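PDB 5XCJ: vacuolar protein sorting-associated protein 29 from Entamoeba histolytica, which probably acts as a subunit of retromer in endosomal protein transport, and binds zinc at a site within a calcineurin-like metallophosphoesterase fold. Local coordinates for residues A[7-12]-A[133-138]; A[37-42]-A[84-89]; A[119-124]-A[149-154]. The protein carries 1 engineered substitution. All blocks are in the same frame, centred on the assembly; numbering follows the deposited sequence.

Contact 1 of 3, residues A[7-12]-A[133-138]; sequences GDFHVP and GSATGA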
loop_
_atom_site.group_PDB
_atom_site.type_symbol
_atom_site.label_atom_id
_atom_site.label_comp_id
_atom_site.label_asym_id
_atom_site.label_seq_id
_atom_site.Cartn_x
_atom_site.Cartn_y
_atom_site.Cartn_z
ATOM N N GLY A 7 1.094 -3.307 -2.546
ATOM C CA GLY A 7 0.300 -4.463 -2.172
ATOM C C GLY A 7 -0.674 -4.981 -3.216
ATOM O O GLY A 7 -0.684 -4.527 -4.356
ATOM N N ASP A 8 -1.500 -5.938 -2.799
ATOM C CA ASP A 8 -2.520 -6.543 -3.655
ATOM C C ASP A 8 -1.956 -7.113 -4.952
ATOM O O ASP A 8 -2.481 -6.884 -6.029
ATOM C CB ASP A 8 -3.669 -5.576 -3.916
ATOM C CG ASP A 8 -4.628 -5.498 -2.751
ATOM O OD1 ASP A 8 -4.845 -6.540 -2.116
ATOM O OD2 ASP A 8 -5.142 -4.403 -2.469
ATOM N N PHE A 9 -0.839 -7.815 -4.822
ATOM C CA PHE A 9 -0.164 -8.430 -5.956
ATOM C C PHE A 9 -0.905 -9.554 -6.670
ATOM O O PHE A 9 -0.893 -9.635 -7.891
ATOM C CB PHE A 9 1.194 -8.987 -5.522
ATOM C CG PHE A 9 2.155 -7.949 -5.038
ATOM C CD1 PHE A 9 2.897 -7.205 -5.935
ATOM C CD2 PHE A 9 2.327 -7.727 -3.685
ATOM C CE1 PHE A 9 3.789 -6.257 -5.491
ATOM C CE2 PHE A 9 3.215 -6.776 -3.233
ATOM C CZ PHE A 9 3.947 -6.041 -4.139
ATOM N N HIS A 10 -1.530 -10.429 -5.899
ATOM C CA HIS A 10 -2.158 -11.612 -6.465
ATOM C C HIS A 10 -3.590 -11.924 -6.053
ATOM O O HIS A 10 -4.017 -11.641 -4.940
ATOM C CB HIS A 10 -1.283 -12.821 -6.097
ATOM C CG HIS A 10 -1.406 -13.983 -7.034
ATOM N ND1 HIS A 10 -0.812 -14.007 -8.276
ATOM C CD2 HIS A 10 -2.033 -15.173 -6.895
ATOM C CE1 HIS A 10 -1.081 -15.157 -8.868
ATOM N NE2 HIS A 10 -1.822 -15.880 -8.055
ATOM N N VAL A 11 -4.297 -12.542 -6.988
ATOM C CA VAL A 11 -5.653 -13.029 -6.807
ATOM C C VAL A 11 -5.571 -14.516 -7.179
ATOM O O VAL A 11 -4.953 -14.869 -8.179
ATOM C CB VAL A 11 -6.660 -12.289 -7.698
ATOM C CG1 VAL A 11 -7.992 -13.020 -7.717
ATOM C CG2 VAL A 11 -6.843 -10.858 -7.214
ATOM N N PRO A 12 -6.186 -15.385 -6.379
ATOM C CA PRO A 12 -6.093 -16.829 -6.640
ATOM C C PRO A 12 -6.647 -17.174 -8.003
ATOM O O PRO A 12 -7.696 -16.664 -8.380
ATOM C CB PRO A 12 -6.982 -17.432 -5.557
ATOM C CG PRO A 12 -6.968 -16.429 -4.458
ATOM C CD PRO A 12 -6.943 -15.100 -5.148
ATOM N N GLY A 133 -3.455 0.866 -4.035
ATOM C CA GLY A 133 -4.054 0.116 -5.121
ATOM C C GLY A 133 -3.334 -1.212 -5.312
ATOM O O GLY A 133 -2.594 -1.657 -4.446
ATOM N N SER A 134 -3.550 -1.848 -6.451
ATOM C CA SER A 134 -2.892 -3.111 -6.714
ATOM C C SER A 134 -1.670 -2.833 -7.573
ATOM O O SER A 134 -1.766 -2.204 -8.621
ATOM C CB SER A 134 -3.827 -4.084 -7.426
ATOM O OG SER A 134 -3.112 -5.202 -7.904
ATOM N N ALA A 135 -0.533 -3.356 -7.140
ATOM C CA ALA A 135 0.738 -3.160 -7.828
ATOM C C ALA A 135 0.708 -3.710 -9.241
ATOM O O ALA A 135 1.330 -3.164 -10.138
ATOM C CB ALA A 135 1.872 -3.796 -7.044
ATOM N N THR A 136 0.006 -4.816 -9.419
ATOM C CA THR A 136 -0.098 -5.464 -10.714
ATOM C C THR A 136 -1.390 -5.154 -11.452
ATOM O O THR A 136 -1.610 -5.641 -12.550
ATOM C CB THR A 136 -0.010 -6.983 -10.537
ATOM O OG1 THR A 136 -1.075 -7.414 -9.687
ATOM C CG2 THR A 136 1.313 -7.359 -9.906
ATOM N N GLY A 137 -2.230 -4.302 -10.874
ATOM C CA GLY A 137 -3.514 -4.007 -11.480
ATOM C C GLY A 137 -4.359 -5.269 -11.587
ATOM O O GLY A 137 -5.043 -5.499 -12.569
ATOM N N ALA A 138 -4.325 -6.058 -10.518
ATOM C CA ALA A 138 -5.028 -7.340 -10.431
ATOM C C ALA A 138 -6.550 -7.221 -10.393
ATOM O O ALA A 138 -7.096 -6.206 -9.994
ATOM C CB ALA A 138 -4.529 -8.131 -9.235
HETATM O O HOH W 1 0.006 -1.366 -4.782
HETATM O O HOH W 2 -3.418 -2.372 -1.981
#

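Contact 2 of 3, residues A[37-42]-A[84-89]; sequences TGNLCG and LMHGHQ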
loop_
_atom_site.group_PDB
_atom_site.type_symbol
_atom_site.label_atom_id
_atom_site.label_comp_id
_atom_site.label_asym_id
_atom_site.label_seq_id
_atom_site.Cartn_x
_atom_site.Cartn_y
_atom_site.Cartn_z
ATOM N N THR A 37 0.565 -4.164 1.916
ATOM C CA THR A 37 -0.790 -4.508 2.337
ATOM C C THR A 37 -1.140 -5.999 2.312
ATOM O O THR A 37 -2.182 -6.391 2.821
ATOM C CB THR A 37 -1.859 -3.710 1.575
ATOM O OG1 THR A 37 -1.691 -3.892 0.168
ATOM C CG2 THR A 37 -1.764 -2.232 1.923
ATOM N N GLY A 38 -0.275 -6.829 1.743
ATOM C CA GLY A 38 -0.570 -8.253 1.671
ATOM C C GLY A 38 -0.927 -8.746 0.280
ATOM O O GLY A 38 -0.698 -8.048 -0.699
ATOM N N ASN A 39 -1.525 -9.936 0.222
ATOM C CA ASN A 39 -1.897 -10.569 -1.029
ATOM C C ASN A 39 -0.705 -10.758 -1.977
ATOM O O ASN A 39 -0.722 -10.326 -3.121
ATOM C CB ASN A 39 -3.060 -9.844 -1.704
ATOM C CG ASN A 39 -4.406 -10.265 -1.138
ATOM O OD1 ASN A 39 -4.472 -11.105 -0.248
ATOM N ND2 ASN A 39 -5.475 -9.682 -1.650
ATOM N N LEU A 40 0.340 -11.382 -1.449
ATOM C CA LEU A 40 1.545 -11.677 -2.210
ATOM C C LEU A 40 1.345 -12.845 -3.168
ATOM O O LEU A 40 0.539 -13.730 -2.920
ATOM C CB LEU A 40 2.711 -11.997 -1.270
ATOM C CG LEU A 40 3.033 -11.005 -0.158
ATOM C CD1 LEU A 40 4.160 -11.542 0.707
ATOM C CD2 LEU A 40 3.399 -9.650 -0.736
ATOM N N CYS A 41 2.053 -12.819 -4.287
ATOM C CA CYS A 41 1.988 -13.908 -5.245
ATOM C C CYS A 41 2.563 -15.174 -4.608
ATOM O O CYS A 41 2.101 -16.282 -4.855
ATOM C CB CYS A 41 2.733 -13.559 -6.528
ATOM S SG CYS A 41 1.863 -12.398 -7.600
ATOM N N GLY A 42 3.565 -14.983 -3.759
ATOM C CA GLY A 42 4.234 -16.084 -3.103
ATOM C C GLY A 42 5.567 -15.622 -2.563
ATOM O O GLY A 42 5.749 -14.457 -2.221
ATOM N N LEU A 84 -1.131 -0.324 9.470
ATOM C CA LEU A 84 -1.197 -1.093 8.240
ATOM C C LEU A 84 -2.006 -2.379 8.353
ATOM O O LEU A 84 -1.813 -3.149 9.282
ATOM C CB LEU A 84 0.227 -1.415 7.784
ATOM C CG LEU A 84 0.434 -2.377 6.615
ATOM C CD1 LEU A 84 0.194 -1.651 5.304
ATOM C CD2 LEU A 84 1.832 -2.968 6.656
ATOM N N MET A 85 -2.923 -2.565 7.419
ATOM C CA MET A 85 -3.720 -3.781 7.325
ATOM C C MET A 85 -4.238 -3.941 5.893
ATOM O O MET A 85 -4.325 -2.967 5.152
ATOM C CB MET A 85 -4.819 -3.828 8.388
ATOM C CG MET A 85 -6.180 -3.323 7.961
ATOM S SD MET A 85 -7.395 -3.700 9.236
ATOM C CE MET A 85 -6.780 -5.255 9.849
ATOM N N HIS A 86 -4.597 -5.157 5.501
ATOM C CA HIS A 86 -5.061 -5.388 4.139
ATOM C C HIS A 86 -6.335 -4.621 3.789
ATOM O O HIS A 86 -6.457 -4.088 2.694
ATOM C CB HIS A 86 -5.223 -6.876 3.838
ATOM C CG HIS A 86 -5.609 -7.155 2.423
ATOM N ND1 HIS A 86 -6.817 -7.721 2.078
ATOM C CD2 HIS A 86 -4.957 -6.932 1.261
ATOM C CE1 HIS A 86 -6.888 -7.834 0.766
ATOM N NE2 HIS A 86 -5.771 -7.364 0.246
ATOM N N GLY A 87 -7.254 -4.515 4.739
ATOM C CA GLY A 87 -8.492 -3.798 4.519
ATOM C C GLY A 87 -9.750 -4.580 4.176
ATOM O O GLY A 87 -10.822 -3.999 4.089
ATOM N N HIS A 88 -9.627 -5.885 3.972
ATOM C CA HIS A 88 -10.797 -6.722 3.722
ATOM C C HIS A 88 -11.674 -6.799 4.980
ATOM O O HIS A 88 -12.874 -7.017 4.897
ATOM C CB HIS A 88 -10.446 -8.112 3.178
ATOM C CG HIS A 88 -9.689 -8.976 4.134
ATOM N ND1 HIS A 88 -8.354 -8.785 4.415
ATOM C CD2 HIS A 88 -10.071 -10.059 4.851
ATOM C CE1 HIS A 88 -7.950 -9.708 5.265
ATOM N NE2 HIS A 88 -8.974 -10.487 5.554
ATOM N N GLN A 89 -11.027 -6.654 6.132
ATOM C CA GLN A 89 -11.667 -6.678 7.445
ATOM C C GLN A 89 -12.521 -5.444 7.746
ATOM O O GLN A 89 -13.365 -5.476 8.635
ATOM C CB GLN A 89 -10.642 -6.885 8.556
ATOM C CG GLN A 89 -9.584 -7.919 8.239
ATOM C CD GLN A 89 -8.392 -7.312 7.543
ATOM O OE1 GLN A 89 -8.516 -6.324 6.832
ATOM N NE2 GLN A 89 -7.228 -7.898 7.753
#

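Contact 3 of 3, residues A[119-124]-A[149-154]; sequences LETKEV and SFMLLE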
loop_
_atom_site.group_PDB
_atom_site.type_symbol
_atom_site.label_atom_id
_atom_site.label_comp_id
_atom_site.label_asym_id
_atom_site.label_seq_id
_atom_site.Cartn_x
_atom_site.Cartn_y
_atom_site.Cartn_z
ATOM N N LEU A 119 -6.145 2.955 -6.049
ATOM C CA LEU A 119 -5.260 3.822 -5.301
ATOM C C LEU A 119 -6.015 5.074 -4.893
ATOM O O LEU A 119 -6.732 5.655 -5.690
ATOM C CB LEU A 119 -4.047 4.205 -6.148
ATOM C CG LEU A 119 -3.051 5.185 -5.540
ATOM C CD1 LEU A 119 -1.667 4.951 -6.110
ATOM C CD2 LEU A 119 -3.484 6.621 -5.767
ATOM N N GLU A 120 -5.890 5.452 -3.630
ATOM C CA GLU A 120 -6.540 6.663 -3.154
ATOM C C GLU A 120 -5.773 7.326 -2.021
ATOM O O GLU A 120 -5.243 6.655 -1.143
ATOM C CB GLU A 120 -7.971 6.355 -2.700
ATOM C CG GLU A 120 -8.804 7.579 -2.372
ATOM C CD GLU A 120 -10.183 7.226 -1.854
ATOM O OE1 GLU A 120 -11.135 7.182 -2.658
ATOM O OE2 GLU A 120 -10.307 6.978 -0.641
ATOM N N THR A 121 -5.729 8.653 -2.050
ATOM C CA THR A 121 -5.112 9.422 -0.990
ATOM C C THR A 121 -6.200 10.333 -0.436
ATOM O O THR A 121 -6.771 11.120 -1.168
ATOM C CB THR A 121 -3.951 10.283 -1.501
ATOM O OG1 THR A 121 -2.868 9.441 -1.894
ATOM C CG2 THR A 121 -3.491 11.225 -0.412
ATOM N N LYS A 122 -6.520 10.188 0.844
ATOM C CA LYS A 122 -7.544 11.025 1.449
ATOM C C LYS A 122 -7.193 11.505 2.851
ATOM O O LYS A 122 -6.654 10.759 3.653
ATOM C CB LYS A 122 -8.881 10.286 1.466
ATOM C CG LYS A 122 -10.075 11.152 1.125
ATOM C CD LYS A 122 -11.364 10.350 1.064
ATOM C CE LYS A 122 -11.597 9.561 2.338
ATOM N NZ LYS A 122 -12.648 8.526 2.166
ATOM N N GLU A 123 -7.507 12.758 3.149
ATOM C CA GLU A 123 -7.268 13.281 4.481
ATOM C C GLU A 123 -8.620 13.585 5.105
ATOM O O GLU A 123 -9.435 14.281 4.517
ATOM C CB GLU A 123 -6.405 14.538 4.443
ATOM C CG GLU A 123 -6.330 15.268 5.772
ATOM C CD GLU A 123 -7.377 16.359 5.905
ATOM O OE1 GLU A 123 -7.953 16.761 4.884
ATOM O OE2 GLU A 123 -7.617 16.817 7.033
ATOM N N VAL A 124 -8.888 12.988 6.256
ATOM C CA VAL A 124 -10.141 13.239 6.962
ATOM C C VAL A 124 -9.882 13.542 8.435
ATOM O O VAL A 124 -9.204 12.786 9.120
ATOM C CB VAL A 124 -11.174 12.094 6.783
ATOM C CG1 VAL A 124 -10.578 10.896 6.065
ATOM C CG2 VAL A 124 -11.804 11.686 8.107
ATOM N N SER A 149 -0.725 0.199 -9.673
ATOM C CA SER A 149 -0.461 1.376 -8.878
ATOM C C SER A 149 0.359 1.108 -7.631
ATOM O O SER A 149 0.387 0.002 -7.118
ATOM C CB SER A 149 -1.788 2.000 -8.455
ATOM O OG SER A 149 -2.410 2.616 -9.560
ATOM N N PHE A 150 1.038 2.152 -7.168
ATOM C CA PHE A 150 1.811 2.133 -5.933
ATOM C C PHE A 150 2.051 3.560 -5.434
ATOM O O PHE A 150 1.807 4.523 -6.151
ATOM C CB PHE A 150 3.099 1.316 -6.030
ATOM C CG PHE A 150 4.194 1.993 -6.792
ATOM C CD1 PHE A 150 5.033 2.888 -6.164
ATOM C CD2 PHE A 150 4.387 1.722 -8.131
ATOM C CE1 PHE A 150 6.044 3.506 -6.862
ATOM C CE2 PHE A 150 5.393 2.340 -8.834
ATOM C CZ PHE A 150 6.221 3.233 -8.197
ATOM N N MET A 151 2.515 3.676 -4.201
ATOM C CA MET A 151 2.778 4.975 -3.603
ATOM C C MET A 151 4.169 5.054 -3.005
ATOM O O MET A 151 4.708 4.064 -2.531
ATOM C CB MET A 151 1.800 5.242 -2.465
ATOM C CG MET A 151 0.390 5.630 -2.848
ATOM S SD MET A 151 -0.553 5.912 -1.334
ATOM C CE MET A 151 -2.119 6.458 -2.001
ATOM N N LEU A 152 4.741 6.249 -3.038
ATOM C CA LEU A 152 6.023 6.505 -2.418
ATOM C C LEU A 152 5.792 7.673 -1.477
ATOM O O LEU A 152 5.246 8.690 -1.884
ATOM C CB LEU A 152 7.090 6.858 -3.443
ATOM C CG LEU A 152 7.696 5.673 -4.179
ATOM C CD1 LEU A 152 8.749 6.149 -5.160
ATOM C CD2 LEU A 152 8.280 4.688 -3.183
ATOM N N LEU A 153 6.182 7.516 -0.223
ATOM C CA LEU A 153 5.993 8.576 0.752
ATOM C C LEU A 153 7.310 9.188 1.164
ATOM O O LEU A 153 8.268 8.484 1.446
ATOM C CB LEU A 153 5.285 8.067 2.010
ATOM C CG LEU A 153 4.055 7.170 1.908
ATOM C CD1 LEU A 153 3.571 6.841 3.312
ATOM C CD2 LEU A 153 2.958 7.819 1.086
ATOM N N GLU A 154 7.349 10.512 1.182
ATOM C CA GLU A 154 8.530 11.215 1.632
ATOM C C GLU A 154 8.086 11.848 2.940
ATOM O O GLU A 154 7.211 12.704 2.949
ATOM C CB GLU A 154 8.948 12.272 0.617
ATOM C CG GLU A 154 10.063 13.191 1.079
ATOM C CD GLU A 154 10.637 14.030 -0.049
ATOM O OE1 GLU A 154 10.018 14.097 -1.128
ATOM O OE2 GLU A 154 11.715 14.618 0.147
HETATM O O HOH W 3 -4.953 2.104 -8.691
#

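Contact 1 of 3, residues A[7-12]-A[133-138]
The phenyl ring of Phe9 has the CG2 methyl of Thr136 at its edge, near the ring plane, while the methyl of Ala135 comes in obliquely, its CB 3.5 Å from Phe9 CE1. Alanine suits this place because its CB sits against the ring while its N-H bonds Gly7 O. Three successive carbonyls of the 7-12 loop are each gripped by a donor from the 134-137 type I turn. Ala135 N gives a straight bond to Gly7 O (3.0 Å), nearly along the C=O axis. Ser134 OG, held anti to its backbone N, donates to Asp8 O at 2.6 Å from above the carbonyl plane, and itself accepts a bond from Ala138 N. Thr136 OG1 reaches Phe9 O at 2.9 Å, also from above the plane. The two hydroxyls thus satisfy carbonyls buried in the contact. With the backbone pinned on both sides of it, Asp8 turns its carboxylate to other partners: OD1 bonds to His86 NE2, and OD2 to His115 N and a water shared with Gly133 O. Gly7-Asp8-Phe9-His10 is the GDxH motif of metallophosphoesterases, and Asp8 is a ligand of both zinc ions of the site, which carries no metal here.

Contact 2 of 3, residues A[37-42]-A[84-89]
Gly38 and Asn39 stand where the metallophosphoesterase fold carries its GDxx motif, in the loop that follows strand 33-36; Asn39 and the carbonyl of Thr37 meet His86, just past strand 80-85. The imidazole of His86 leaves the backbone with CG anti to N (chi1 -176°), which sends the ring across to the 37-42 loop. Its first atoms run alongside the carbonyl of Thr37: His86 CB lies 3.2 Å from Thr37 O, and His86 CD2 is equally near, with that oxygen at the ring edge, near its plane. The oxygen also receives a CA-H contact from His86, so C-H groups of this residue line one approach to it. On the other side of the ring His86 ND1 shares a hydrogen bond with His88 ND1 (3.0 Å), which helps fix the ring's rotation. His86 CE1 comes 3.4 Å from Asn39 ND2. At the tip, His86 NE2 is 3.0 Å from Asn39 ND2, but the angle is too poor for a hydrogen bond; NE2 bonds instead to Asp8 OD1, and the nearby carboxylate may raise the tendency of the imidazole to be protonated. The side chains of Asn39 and His86 cross at about a right angle, and the planes of amide and imidazole lie 54° apart, with OD1 over one ring face. That amide is held by Phe63 N at OD1 and only weakly by Asp8 at ND2, so the zinc ligand Asn39 and its neighbour His86 converge on one aspartate. Gly38 suits its place because its backbone angles would jam a side chain against the carbonyl of Thr37. Thr37 also turns a methyl to the apolar side, and Thr37 CG2 meets Leu84 CD1 at 3.9 Å.

Contact 3 of 3, residues A[119-124]-A[149-154]
Met151 CG lies anti to its carbonyl carbon, and the chain beyond is fully extended (chi2 -179°, chi3 176°), so a long unbranched arm carries CE across to the other segment. Leu119, with CG anti to its backbone N (chi1 176°), points its branch back to meet it. Met151 CE ends in a small nest: Leu119 CG stands 3.9 Å away, Thr121 OG1 3.1 Å and Glu120 O 3.2 Å. A methyl beside sulfur is slightly polarised, which may ease its place next to two oxygens; Thr121 OG1 has its own hydrogen bond to Glu164. Leu119 CD1 meanwhile wedges against Ser149 CB at 3.8 Å and Phe150 O at 3.5 Å. Leu119 and Met151 cross obliquely, the straight methionine lying against the leucine's branched end, Met151 CG near Leu119 CD1. Ser149 is small enough to let the leucine in, and a water 3.0 Å from Leu119 N and 2.7 Å from Ser149 OG joins the two. This is packing between the two sheets of the fold's sandwich: strand 120-124 is at one edge of the five-stranded sheet, whereas 149-156 lies inside the six-stranded one between 2-6 and 159-168, and Met151 also touches Val5 and, across the sheets, Leu130 of strand 127-131.

From the N terminus, strand 2-6 leads into 7-12, which meets 133-138 much later in the chain, so contact 1 closes a long loop of 120 residues. Contact 2 falls wholly within that loop, joining the loop that follows strand 33-36 of the six-stranded sheet to the end of 80-85 in the five-stranded one. Contacts 1 and 2 touch, and between them they bring together the loops round the zinc site. Contact 3 opens at 119-124 before contact 1 has closed and ends at 149-154, so the two cross; Ser134 and Ser149 join them through the backbone. Contacts 2 and 3 follow in series without touching, on opposite sides of the chain's centre, each linking the two sheets.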